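Local coordinates for non-toxic crystal protein (Bacillus thuringiensis, PDB 2D42) that is non-toxic, its cellular role unknown, although its elongated strand-rich fold closely resembles that of the beta-pore-forming toxins, at residues D51-I56 with E110-S115; T64-N69 with E243-H248; G116-E121 with G226-Q231. All coordinates share one frame; numbering follows the deposited sequence.

Interaction 1 of 3, residues D51-I56 with E110-S115; sequences DPVNHI and EQVGLS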
loop_
_atom_site.group_PDB
_atom_site.type_symbol
_atom_site.label_atom_id
_atom_site.label_comp_id
_atom_site.label_asym_id
_atom_site.label_seq_id
_atom_site.Cartn_x
_atom_site.Cartn_y
_atom_site.Cartn_z
ATOM N N ASP A 51 16.488 -7.743 5.180
ATOM C CA ASP A 51 16.632 -7.096 6.485
ATOM C C ASP A 51 16.632 -8.103 7.628
ATOM O O ASP A 51 16.000 -9.153 7.542
ATOM C CB ASP A 51 15.487 -6.102 6.751
ATOM C CG ASP A 51 15.403 -4.998 5.722
ATOM O OD1 ASP A 51 15.116 -3.851 6.123
ATOM O OD2 ASP A 51 15.603 -5.269 4.519
ATOM N N PRO A 52 17.339 -7.786 8.723
ATOM C CA PRO A 52 17.405 -8.672 9.887
ATOM C C PRO A 52 16.074 -8.611 10.630
ATOM O O PRO A 52 15.319 -7.658 10.474
ATOM C CB PRO A 52 18.542 -8.071 10.709
ATOM C CG PRO A 52 18.388 -6.612 10.446
ATOM C CD PRO A 52 18.158 -6.580 8.939
ATOM N N VAL A 53 15.782 -9.625 11.430
ATOM C CA VAL A 53 14.545 -9.640 12.192
ATOM C C VAL A 53 14.897 -9.329 13.634
ATOM O O VAL A 53 16.060 -9.453 14.025
ATOM C CB VAL A 53 13.860 -11.024 12.142
ATOM C CG1 VAL A 53 13.590 -11.415 10.697
ATOM C CG2 VAL A 53 14.730 -12.067 12.830
ATOM N N ASN A 54 13.906 -8.888 14.406
ATOM C CA ASN A 54 14.105 -8.602 15.819
ATOM C C ASN A 54 13.286 -9.625 16.585
ATOM O O ASN A 54 12.189 -9.981 16.162
ATOM C CB ASN A 54 13.603 -7.205 16.207
ATOM C CG ASN A 54 14.475 -6.092 15.664
ATOM O OD1 ASN A 54 15.662 -6.278 15.416
ATOM N ND2 ASN A 54 13.890 -4.916 15.507
ATOM N N HIS A 55 13.827 -10.095 17.698
ATOM C CA HIS A 55 13.145 -11.066 18.542
ATOM C C HIS A 55 12.554 -10.301 19.716
ATOM O O HIS A 55 13.276 -9.854 20.606
ATOM C CB HIS A 55 14.133 -12.126 19.031
ATOM C CG HIS A 55 14.231 -13.323 18.137
ATOM N ND1 HIS A 55 14.316 -13.225 16.764
ATOM C CD2 HIS A 55 14.252 -14.648 18.421
ATOM C CE1 HIS A 55 14.380 -14.437 16.242
ATOM N NE2 HIS A 55 14.344 -15.318 17.226
ATOM N N ILE A 56 11.236 -10.149 19.692
ATOM C CA ILE A 56 10.499 -9.419 20.711
ATOM C C ILE A 56 9.862 -10.332 21.760
ATOM O O ILE A 56 9.112 -11.250 21.424
ATOM C CB ILE A 56 9.372 -8.596 20.059
ATOM C CG1 ILE A 56 9.967 -7.658 19.010
ATOM C CG2 ILE A 56 8.604 -7.813 21.116
ATOM C CD1 ILE A 56 8.927 -6.928 18.201
ATOM N N GLU A 110 14.216 -13.591 3.797
ATOM C CA GLU A 110 15.384 -14.427 3.580
ATOM C C GLU A 110 16.212 -14.796 4.806
ATOM O O GLU A 110 16.706 -15.920 4.890
ATOM C CB GLU A 110 16.270 -13.760 2.538
ATOM C CG GLU A 110 17.440 -14.581 2.055
ATOM C CD GLU A 110 18.069 -13.954 0.830
ATOM O OE1 GLU A 110 17.740 -14.384 -0.297
ATOM O OE2 GLU A 110 18.874 -13.014 0.995
ATOM N N GLN A 111 16.359 -13.873 5.752
ATOM C CA GLN A 111 17.154 -14.156 6.943
ATOM C C GLN A 111 16.564 -15.205 7.871
ATOM O O GLN A 111 17.276 -15.759 8.704
ATOM C CB GLN A 111 17.434 -12.872 7.731
ATOM C CG GLN A 111 18.584 -12.064 7.151
ATOM C CD GLN A 111 19.256 -11.178 8.180
ATOM O OE1 GLN A 111 19.620 -11.634 9.267
ATOM N NE2 GLN A 111 19.433 -9.905 7.841
ATOM N N VAL A 112 15.269 -15.478 7.746
ATOM C CA VAL A 112 14.659 -16.491 8.588
ATOM C C VAL A 112 13.956 -17.554 7.751
ATOM O O VAL A 112 13.393 -18.506 8.286
ATOM C CB VAL A 112 13.664 -15.872 9.599
ATOM C CG1 VAL A 112 14.435 -15.027 10.624
ATOM C CG2 VAL A 112 12.625 -15.015 8.867
ATOM N N GLY A 113 14.004 -17.389 6.432
ATOM C CA GLY A 113 13.382 -18.348 5.537
ATOM C C GLY A 113 11.878 -18.469 5.714
ATOM O O GLY A 113 11.326 -19.559 5.619
ATOM N N LEU A 114 11.208 -17.347 5.947
ATOM C CA LEU A 114 9.767 -17.373 6.150
ATOM C C LEU A 114 9.061 -16.284 5.349
ATOM O O LEU A 114 9.542 -15.154 5.263
ATOM C CB LEU A 114 9.466 -17.182 7.634
ATOM C CG LEU A 114 8.395 -18.043 8.296
ATOM C CD1 LEU A 114 8.655 -19.518 8.028
ATOM C CD2 LEU A 114 8.404 -17.770 9.782
ATOM N N SER A 115 7.922 -16.626 4.753
ATOM C CA SER A 115 7.169 -15.627 4.011
ATOM C C SER A 115 6.247 -14.916 4.986
ATOM O O SER A 115 5.877 -15.471 6.021
ATOM C CB SER A 115 6.340 -16.275 2.893
ATOM O OG SER A 115 7.194 -16.715 1.855
HETATM O O HOH W 1 15.146 -11.163 6.045
HETATM O O HOH W 2 17.888 -11.660 11.608
#
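The carbonyl O of Asp51 takes a hydrogen bond of 2.6 Å from a water that in turn accepts from the backbone N of Gln111 at 3.0 Å. A second water completes a double bridge: it accepts from Val53 N at 2.9 Å and donates over the same distance to Gln111 OE1. The amide of Gln111 lies alongside Pro52 and has two polar links, OE1 through this water to Val53 N, and NE2 directly to the carbonyl O of Thr50. NE2 comes within 3.1 Å of Pro52 N, but this is mere proximity, since a proline nitrogen offers neither a hydrogen nor a usable lone pair. Placing CG beside its own backbone N (chi1 -81°) and extending the chain beyond it carries the amide out to this position. Gln111 and Val112 belong to the turn that joins strand 101-109 to strand 114-122, a beta hairpin whose return strand starts with a G1 beta bulge at Gly113 and Leu114; Gly113 takes the positive phi (62°) of that motif. Next to the hydrated half lies a small apolar patch, where Val112 CG1 rests against both methyls of Val53, 3.7 Å from Val53 CG2. Glu159 of strand 150-185 and Leu234 of strand 219-244 touch both valines from the neighbouring sheet.

Interaction 2 of 3, residues T64-N69 with E243-H248; sequences TNTTSN and EPLPGH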
loop_
_atom_site.group_PDB
_atom_site.type_symbol
_atom_site.label_atom_id
_atom_site.label_comp_id
_atom_site.label_asym_id
_atom_site.label_seq_id
_atom_site.Cartn_x
_atom_site.Cartn_y
_atom_site.Cartn_z
ATOM N N THR A 64 5.518 -22.603 39.098
ATOM C CA THR A 64 6.418 -23.166 40.088
ATOM C C THR A 64 5.855 -24.399 40.775
ATOM O O THR A 64 4.721 -24.389 41.247
ATOM C CB THR A 64 6.744 -22.144 41.172
ATOM O OG1 THR A 64 7.231 -20.944 40.566
ATOM C CG2 THR A 64 7.794 -22.703 42.128
ATOM N N ASN A 65 6.649 -25.461 40.834
ATOM C CA ASN A 65 6.206 -26.679 41.504
ATOM C C ASN A 65 6.970 -26.826 42.809
ATOM O O ASN A 65 8.142 -27.214 42.819
ATOM C CB ASN A 65 6.440 -27.907 40.629
ATOM C CG ASN A 65 6.079 -29.201 41.343
ATOM O OD1 ASN A 65 5.556 -29.179 42.456
ATOM N ND2 ASN A 65 6.356 -30.327 40.707
ATOM N N THR A 66 6.313 -26.498 43.914
ATOM C CA THR A 66 6.951 -26.604 45.214
ATOM C C THR A 66 6.619 -27.938 45.879
ATOM O O THR A 66 6.755 -28.083 47.087
ATOM C CB THR A 66 6.515 -25.455 46.140
ATOM O OG1 THR A 66 5.125 -25.592 46.452
ATOM C CG2 THR A 66 6.741 -24.106 45.452
ATOM N N THR A 67 6.188 -28.911 45.088
ATOM C CA THR A 67 5.835 -30.216 45.631
ATOM C C THR A 67 6.896 -31.273 45.366
ATOM O O THR A 67 7.891 -31.026 44.680
ATOM C CB THR A 67 4.517 -30.747 45.050
ATOM O OG1 THR A 67 4.733 -31.202 43.709
ATOM C CG2 THR A 67 3.452 -29.659 45.053
ATOM N N SER A 68 6.661 -32.461 45.916
ATOM C CA SER A 68 7.571 -33.585 45.766
ATOM C C SER A 68 7.127 -34.409 44.576
ATOM O O SER A 68 7.756 -35.405 44.222
ATOM C CB SER A 68 7.544 -34.453 47.024
ATOM O OG SER A 68 6.241 -34.970 47.239
ATOM N N ASN A 69 6.033 -33.993 43.957
ATOM C CA ASN A 69 5.523 -34.717 42.809
ATOM C C ASN A 69 5.530 -33.887 41.537
ATOM O O ASN A 69 5.298 -32.682 41.569
ATOM C CB ASN A 69 4.107 -35.215 43.098
ATOM C CG ASN A 69 4.073 -36.233 44.223
ATOM O OD1 ASN A 69 4.657 -37.312 44.117
ATOM N ND2 ASN A 69 3.395 -35.892 45.308
ATOM N N GLU A 243 14.149 -25.246 35.858
ATOM C CA GLU A 243 15.281 -25.289 36.769
ATOM C C GLU A 243 14.870 -25.618 38.196
ATOM O O GLU A 243 13.743 -25.346 38.611
ATOM C CB GLU A 243 16.024 -23.952 36.728
ATOM C CG GLU A 243 15.173 -22.761 37.117
ATOM C CD GLU A 243 15.802 -21.437 36.721
ATOM O OE1 GLU A 243 15.237 -20.378 37.072
ATOM O OE2 GLU A 243 16.859 -21.450 36.053
ATOM N N PRO A 244 15.790 -26.214 38.970
ATOM C CA PRO A 244 15.512 -26.579 40.360
ATOM C C PRO A 244 15.442 -25.365 41.278
ATOM O O PRO A 244 16.112 -24.355 41.053
ATOM C CB PRO A 244 16.680 -27.496 40.710
ATOM C CG PRO A 244 17.806 -26.890 39.929
ATOM C CD PRO A 244 17.151 -26.631 38.583
ATOM N N LEU A 245 14.616 -25.473 42.310
ATOM C CA LEU A 245 14.472 -24.403 43.277
ATOM C C LEU A 245 15.633 -24.515 44.261
ATOM O O LEU A 245 16.100 -25.616 44.553
ATOM C CB LEU A 245 13.145 -24.551 44.022
ATOM C CG LEU A 245 11.889 -24.592 43.148
ATOM C CD1 LEU A 245 10.684 -24.891 44.014
ATOM C CD2 LEU A 245 11.720 -23.265 42.423
ATOM N N PRO A 246 16.119 -23.378 44.779
ATOM C CA PRO A 246 17.230 -23.363 45.735
ATOM C C PRO A 246 17.162 -24.517 46.739
ATOM O O PRO A 246 16.146 -24.712 47.408
ATOM C CB PRO A 246 17.077 -22.002 46.400
ATOM C CG PRO A 246 16.625 -21.146 45.259
ATOM C CD PRO A 246 15.588 -22.016 44.571
ATOM N N GLY A 247 18.248 -25.283 46.829
ATOM C CA GLY A 247 18.294 -26.408 47.748
ATOM C C GLY A 247 17.870 -27.710 47.092
ATOM O O GLY A 247 17.488 -28.665 47.772
ATOM N N HIS A 248 17.941 -27.745 45.765
ATOM C CA HIS A 248 17.559 -28.927 45.000
ATOM C C HIS A 248 18.434 -29.037 43.753
ATOM O O HIS A 248 19.198 -28.122 43.443
ATOM C CB HIS A 248 16.082 -28.833 44.600
ATOM C CG HIS A 248 15.144 -28.746 45.766
ATOM N ND1 HIS A 248 14.861 -29.825 46.577
ATOM C CD2 HIS A 248 14.446 -27.701 46.273
ATOM C CE1 HIS A 248 14.030 -29.448 47.533
ATOM N NE2 HIS A 248 13.763 -28.164 47.371
#
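Thr66 and Leu245 face each other with their CA atoms, the nearest such pair, 8.1 Å apart, and no hydrogen bond passes between the segments. The reason lies in the sheet: strands 54-65 and 219-244 run in the same general direction, and each is antiparallel to strand 150-185. Asn65 and Glu243 form backbone hydrogen bonds with His150 and Arg151 of that strand, and Leu245 with Phe149, just before it. The contact lies at the far end of the elongated molecule, its centre about 53 Å from the centre of the chain, where the two flanking strands run out into loops. What spans the gap is the side chain of Leu245. Its CG stands beside the backbone N (chi1 -57°), and from there both methyls reach the other segment. CD2 lies 4.0 Å from Thr64 CG2, while CD1 sits 3.6 Å from the carbonyl O of Asn65 and more loosely beside the methyl of Thr66.

Segment 64-69 folds on itself around the buried Asn65. OD1 is gripped twice: Thr67 N donates to it at 2.7 Å from above the carbonyl plane, making an Asx turn, and Thr67 OG1 donates at a short 2.5 Å in that plane, on a lone pair. At the nitrogen end, Asn65 ND2 donates to Asn69 O at 2.7 Å, nearly in the amide plane, and also to Val146 O. Thr67 OG1 is in addition an acceptor, from Asn69 N at 3.1 Å, which makes an ST turn.

Polar bonding is therefore local to the loop, and the amide of Asn65 is fixed in rotation by bonds at both its ends; across the segments there remains a modest dispersion contact, with leucine methyls against threonine methyls and a backbone carbonyl.

Interaction 3 of 3, residues G116-E121 with G226-Q231; sequences GRIAFE and GTISGQ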
loop_
_atom_site.group_PDB
_atom_site.type_symbol
_atom_site.label_atom_id
_atom_site.label_comp_id
_atom_site.label_asym_id
_atom_site.label_seq_id
_atom_site.Cartn_x
_atom_site.Cartn_y
_atom_site.Cartn_z
ATOM N N GLY A 116 5.913 -13.679 4.651
ATOM C CA GLY A 116 5.004 -12.873 5.447
ATOM C C GLY A 116 4.163 -12.025 4.489
ATOM O O GLY A 116 4.702 -11.345 3.620
ATOM N N ARG A 117 2.844 -12.077 4.616
ATOM C CA ARG A 117 1.985 -11.283 3.734
ATOM C C ARG A 117 1.735 -9.945 4.417
ATOM O O ARG A 117 1.165 -9.906 5.498
ATOM C CB ARG A 117 0.639 -11.985 3.502
ATOM C CG ARG A 117 -0.188 -11.382 2.357
ATOM C CD ARG A 117 -1.580 -12.024 2.238
ATOM N NE ARG A 117 -2.553 -11.312 3.061
ATOM C CZ ARG A 117 -3.300 -11.862 4.015
ATOM N NH1 ARG A 117 -3.204 -13.158 4.290
ATOM N NH2 ARG A 117 -4.142 -11.103 4.706
ATOM N N ILE A 118 2.169 -8.853 3.800
ATOM C CA ILE A 118 1.953 -7.543 4.396
ATOM C C ILE A 118 0.750 -6.877 3.739
ATOM O O ILE A 118 0.320 -7.272 2.651
ATOM C CB ILE A 118 3.150 -6.595 4.199
ATOM C CG1 ILE A 118 3.314 -6.276 2.708
ATOM C CG2 ILE A 118 4.426 -7.210 4.784
ATOM C CD1 ILE A 118 4.168 -5.072 2.451
ATOM N N ALA A 119 0.221 -5.863 4.414
ATOM C CA ALA A 119 -0.913 -5.099 3.920
ATOM C C ALA A 119 -0.530 -3.641 4.114
ATOM O O ALA A 119 0.128 -3.288 5.105
ATOM C CB ALA A 119 -2.174 -5.425 4.724
ATOM N N PHE A 120 -0.903 -2.806 3.150
ATOM C CA PHE A 120 -0.616 -1.385 3.237
ATOM C C PHE A 120 -1.626 -0.554 2.460
ATOM O O PHE A 120 -2.389 -1.084 1.636
ATOM C CB PHE A 120 0.819 -1.098 2.761
ATOM C CG PHE A 120 1.086 -1.427 1.308
ATOM C CD1 PHE A 120 1.084 -0.421 0.342
ATOM C CD2 PHE A 120 1.414 -2.720 0.919
ATOM C CE1 PHE A 120 1.413 -0.696 -0.985
ATOM C CE2 PHE A 120 1.743 -3.012 -0.405
ATOM C CZ PHE A 120 1.746 -1.996 -1.362
ATOM N N GLU A 121 -1.664 0.741 2.762
ATOM C CA GLU A 121 -2.570 1.654 2.076
ATOM C C GLU A 121 -1.735 2.762 1.463
ATOM O O GLU A 121 -0.630 3.067 1.934
ATOM C CB GLU A 121 -3.590 2.260 3.043
ATOM C CG GLU A 121 -4.568 1.269 3.627
ATOM C CD GLU A 121 -5.599 1.934 4.528
ATOM O OE1 GLU A 121 -5.325 3.038 5.039
ATOM O OE2 GLU A 121 -6.680 1.347 4.738
ATOM N N GLY A 226 6.534 4.181 -6.266
ATOM C CA GLY A 226 6.465 4.643 -4.894
ATOM C C GLY A 226 7.405 3.837 -4.007
ATOM O O GLY A 226 8.343 3.205 -4.492
ATOM N N THR A 227 7.154 3.854 -2.707
ATOM C CA THR A 227 7.960 3.089 -1.764
ATOM C C THR A 227 7.065 2.713 -0.591
ATOM O O THR A 227 6.028 3.333 -0.376
ATOM C CB THR A 227 9.148 3.915 -1.197
ATOM O OG1 THR A 227 8.637 5.045 -0.488
ATOM C CG2 THR A 227 10.066 4.396 -2.306
ATOM N N ILE A 228 7.455 1.677 0.144
ATOM C CA ILE A 228 6.715 1.254 1.325
ATOM C C ILE A 228 7.751 0.765 2.317
ATOM O O ILE A 228 8.819 0.305 1.928
ATOM C CB ILE A 228 5.744 0.085 1.066
ATOM C CG1 ILE A 228 6.513 -1.128 0.540
ATOM C CG2 ILE A 228 4.634 0.516 0.118
ATOM C CD1 ILE A 228 5.657 -2.362 0.410
ATOM N N SER A 229 7.435 0.872 3.599
ATOM C CA SER A 229 8.338 0.415 4.636
ATOM C C SER A 229 7.471 0.007 5.805
ATOM O O SER A 229 6.367 0.522 5.974
ATOM C CB SER A 229 9.286 1.539 5.053
ATOM O OG SER A 229 8.565 2.568 5.698
ATOM N N GLY A 230 7.952 -0.930 6.610
ATOM C CA GLY A 230 7.166 -1.346 7.752
ATOM C C GLY A 230 7.698 -2.567 8.460
ATOM O O GLY A 230 8.802 -3.039 8.187
ATOM N N GLN A 231 6.898 -3.082 9.379
ATOM C CA GLN A 231 7.274 -4.261 10.142
ATOM C C GLN A 231 6.096 -5.207 10.218
ATOM O O GLN A 231 4.949 -4.790 10.059
ATOM C CB GLN A 231 7.691 -3.853 11.552
ATOM C CG GLN A 231 8.937 -2.995 11.584
ATOM C CD GLN A 231 9.133 -2.304 12.921
ATOM O OE1 GLN A 231 10.264 -2.015 13.323
ATOM N NE2 GLN A 231 8.033 -2.021 13.609
#
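Strand 114-122 is the return arm of a beta hairpin lying over the long curled sheet, and here its inward side chains meet strand 219-244 face to face in the manner of a beta sandwich. In related pore-forming toxins a comparable hairpin is thought to become the membrane-spanning element, having lain against the long sheet in the soluble form; whether the hairpin here ever inserts is not known. Ile228 is the shared partner of the two inward residues. CG2 sits over one face of the Phe120 ring, 3.9 Å from the centroid and 25° off the ring normal, a CH-pi contact shifted toward the rim at CE1, which is 3.6 Å from CG2. Ile228 CD1 meets Ile118 CD1 tip to tip at 3.7 Å and also skirts the ring, 4.1 Å from Phe120 CE2. Tyr103, on the partner arm of the hairpin, meets the Phe120 ring as well, while Phe163 touches Ile118. All three residues are buried and no hydrogen bond links the two segments, so they are joined by apolar contact, which imposes less directional constraint than hydrogen bonds would.

How the interactions relate
Along the chain the segments come in the order 51-56, 64-69, 110-115, 116-121, 226-231 and 243-248, so interactions 1 and 2 interlock, whereas interaction 3 follows interaction 1 and falls between the two halves of interaction 2. Interactions 1 and 3 have centres about 15 Å apart and share strand 114-122, fastening the hairpin at its turn and along its return arm. Interaction 2 is remote, its centre about 37 Å from that of interaction 1 and 48 Å from that of interaction 3. Strand 219-244 runs from the buried interface of interaction 3, and strand 54-65 from the surface contact of interaction 1, out to this far tip of the elongated molecule.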